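Endoglucanase (Fervidobacterium pennivorans DSM 9078, PDB 6KDD) probably hydrolyses beta-1,4-glucosidic bonds inside cellulose-like glucans, as a glycoside hydrolase of family 5. Local coordinates at residues I122-A127 against I165-P170. Residues are numbered along the deposited sequence; the frame is centred on the assembly and turned at random.
Sequences IWRQIA and IRESNP
Ala127 points its CB at segment 165-170, 3.4 Å from Asn169 ND2 and 4.0 Å from Ile165 CA; so small a side chain lets the two backbones approach, with Ala127 CA 5.5 Å from Ile165 CA. Beside it, the CD1 tip of Ile165 reaches obliquely over the rim of the Trp123 indole, 4.0 Å from CE3; CG1 of Ile165 sits anti to its carbonyl carbon (chi1 -68°), which carries CD1 to the ring. CD1 of Ile126 lies on the opposite side, also near the rim, and Trp123 NE1 bonds to Ile141 O, so the two methyls and this bond limit the ring's rotation. Phe139 of strand 137-140 touches Ala127, Ile165 and Asn169. The polar join is Asn169 ND2 to Ala127 O, 2.8 Å and nearly straight at 166°; the oxygen lies in the amide plane, although the donor stands above the carbonyl plane. Asn169 OD1 takes Arg172 NE, fixing the amide's orientation. An alanine at Asn169 would probably leave Ala127 O without this donor and Arg172 NE without its acceptor. The outer side is looser: a water donates to Arg124 O, and beyond it Arg124 NH1 reaches Glu167 OE2 in a long salt bridge of 3.7 Å, their planes 42° apart, while Arg124 NE pairs with Glu121. Helices 112-129 and 151-168 thus pack as successive outer helices of the (beta/alpha)8 TIM barrel, across strand 137-140.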
loop_
_atom_site.group_PDB
_atom_site.type_symbol
_atom_site.label_atom_id
_atom_site.label_comp_id
_atom_site.label_asym_id
_atom_site.label_seq_id
_atom_site.Cartn_x
_atom_site.Cartn_y
_atom_site.Cartn_z
ATOM N N ILE A 122 -10.048 2.714 15.876
ATOM C CA ILE A 122 -8.635 2.444 15.654
ATOM C C ILE A 122 -7.995 3.720 15.151
ATOM O O ILE A 122 -6.987 4.174 15.704
ATOM C CB ILE A 122 -8.427 1.225 14.709
ATOM C CG1 ILE A 122 -8.729 -0.065 15.470
ATOM C CG2 ILE A 122 -6.989 1.196 14.179
ATOM C CD1 ILE A 122 -8.824 -1.343 14.610
ATOM N N TRP A 123 -8.585 4.303 14.116
ATOM C CA TRP A 123 -8.052 5.503 13.523
ATOM C C TRP A 123 -8.098 6.688 14.489
ATOM O O TRP A 123 -7.255 7.571 14.384
ATOM C CB TRP A 123 -8.675 5.783 12.159
ATOM C CG TRP A 123 -7.867 5.043 11.136
ATOM C CD1 TRP A 123 -8.215 3.946 10.388
ATOM C CD2 TRP A 123 -6.484 5.310 10.861
ATOM N NE1 TRP A 123 -7.154 3.568 9.599
ATOM C CE2 TRP A 123 -6.087 4.399 9.855
ATOM C CE3 TRP A 123 -5.577 6.285 11.318
ATOM C CZ2 TRP A 123 -4.773 4.374 9.388
ATOM C CZ3 TRP A 123 -4.300 6.300 10.804
ATOM C CH2 TRP A 123 -3.900 5.334 9.872
ATOM N N ARG A 124 -9.072 6.705 15.419
ATOM C CA ARG A 124 -9.142 7.832 16.346
ATOM C C ARG A 124 -7.860 7.818 17.181
ATOM O O ARG A 124 -7.217 8.859 17.363
ATOM C CB ARG A 124 -10.387 7.751 17.249
ATOM C CG ARG A 124 -10.491 8.900 18.256
ATOM C CD ARG A 124 -11.512 8.639 19.372
ATOM N NE ARG A 124 -12.815 8.227 18.831
ATOM C CZ ARG A 124 -13.700 9.033 18.233
ATOM N NH1 ARG A 124 -13.470 10.326 18.098
ATOM N NH2 ARG A 124 -14.837 8.544 17.764
ATOM N N GLN A 125 -7.476 6.620 17.621
ATOM C CA GLN A 125 -6.329 6.422 18.482
ATOM C C GLN A 125 -5.025 6.698 17.742
ATOM O O GLN A 125 -4.105 7.305 18.301
ATOM C CB GLN A 125 -6.335 5.010 19.032
ATOM C CG GLN A 125 -7.418 4.821 20.088
ATOM C CD GLN A 125 -7.461 3.353 20.383
ATOM O OE1 GLN A 125 -6.697 2.849 21.187
ATOM N NE2 GLN A 125 -8.333 2.638 19.679
ATOM N N ILE A 126 -4.927 6.211 16.499
ATOM C CA ILE A 126 -3.653 6.319 15.799
ATOM C C ILE A 126 -3.460 7.796 15.516
ATOM O O ILE A 126 -2.358 8.336 15.652
ATOM C CB ILE A 126 -3.658 5.508 14.484
ATOM C CG1 ILE A 126 -3.842 4.017 14.736
ATOM C CG2 ILE A 126 -2.392 5.786 13.660
ATOM C CD1 ILE A 126 -4.259 3.239 13.472
ATOM N N ALA A 127 -4.536 8.419 15.045
ATOM C CA ALA A 127 -4.494 9.817 14.653
ATOM C C ALA A 127 -4.082 10.672 15.849
ATOM O O ALA A 127 -3.280 11.598 15.689
ATOM C CB ALA A 127 -5.828 10.242 14.063
ATOM N N ILE A 165 -10.196 11.409 11.798
ATOM C CA ILE A 165 -8.762 11.684 11.685
ATOM C C ILE A 165 -8.573 13.197 11.660
ATOM O O ILE A 165 -7.655 13.749 12.284
ATOM C CB ILE A 165 -8.190 11.018 10.419
ATOM C CG1 ILE A 165 -8.215 9.491 10.542
ATOM C CG2 ILE A 165 -6.808 11.555 10.064
ATOM C CD1 ILE A 165 -7.923 8.756 9.229
ATOM N N ARG A 166 -9.491 13.870 10.955
ATOM C CA ARG A 166 -9.368 15.301 10.702
ATOM C C ARG A 166 -9.557 16.115 11.983
ATOM O O ARG A 166 -9.140 17.269 12.041
ATOM C CB ARG A 166 -10.360 15.757 9.630
ATOM C CG ARG A 166 -9.995 15.339 8.218
ATOM C CD ARG A 166 -8.888 16.210 7.692
ATOM N NE ARG A 166 -8.405 15.851 6.365
ATOM C CZ ARG A 166 -7.185 15.381 6.119
ATOM N NH1 ARG A 166 -6.335 15.183 7.120
ATOM N NH2 ARG A 166 -6.832 15.121 4.873
ATOM N N GLU A 167 -10.183 15.519 13.001
ATOM C CA GLU A 167 -10.437 16.236 14.242
ATOM C C GLU A 167 -9.106 16.543 14.920
ATOM O O GLU A 167 -8.942 17.612 15.501
ATOM C CB GLU A 167 -11.264 15.391 15.219
ATOM C CG GLU A 167 -12.716 15.235 14.790
ATOM C CD GLU A 167 -13.584 14.358 15.688
ATOM O OE1 GLU A 167 -14.806 14.367 15.491
ATOM O OE2 GLU A 167 -13.050 13.680 16.592
ATOM N N SER A 168 -8.172 15.581 14.869
ATOM C CA SER A 168 -6.878 15.730 15.522
ATOM C C SER A 168 -5.781 15.996 14.502
ATOM O O SER A 168 -4.734 16.527 14.871
ATOM C CB SER A 168 -6.530 14.530 16.374
ATOM O OG SER A 168 -6.449 13.364 15.543
ATOM N N ASN A 169 -6.020 15.651 13.226
ATOM C CA ASN A 169 -5.053 15.943 12.169
ATOM C C ASN A 169 -5.753 16.658 11.017
ATOM O O ASN A 169 -6.143 16.041 10.016
ATOM C CB ASN A 169 -4.356 14.678 11.646
ATOM C CG ASN A 169 -3.589 13.907 12.701
ATOM O OD1 ASN A 169 -2.375 13.849 12.635
ATOM N ND2 ASN A 169 -4.266 13.275 13.650
ATOM N N PRO A 170 -5.944 17.995 11.111
ATOM C CA PRO A 170 -6.723 18.707 10.106
ATOM C C PRO A 170 -6.143 18.730 8.690
ATOM O O PRO A 170 -6.900 18.927 7.750
ATOM C CB PRO A 170 -6.833 20.109 10.729
ATOM C CG PRO A 170 -5.567 20.238 11.539
ATOM C CD PRO A 170 -5.453 18.874 12.193
HETATM O O HOH W 1 -7.909 11.684 16.571
#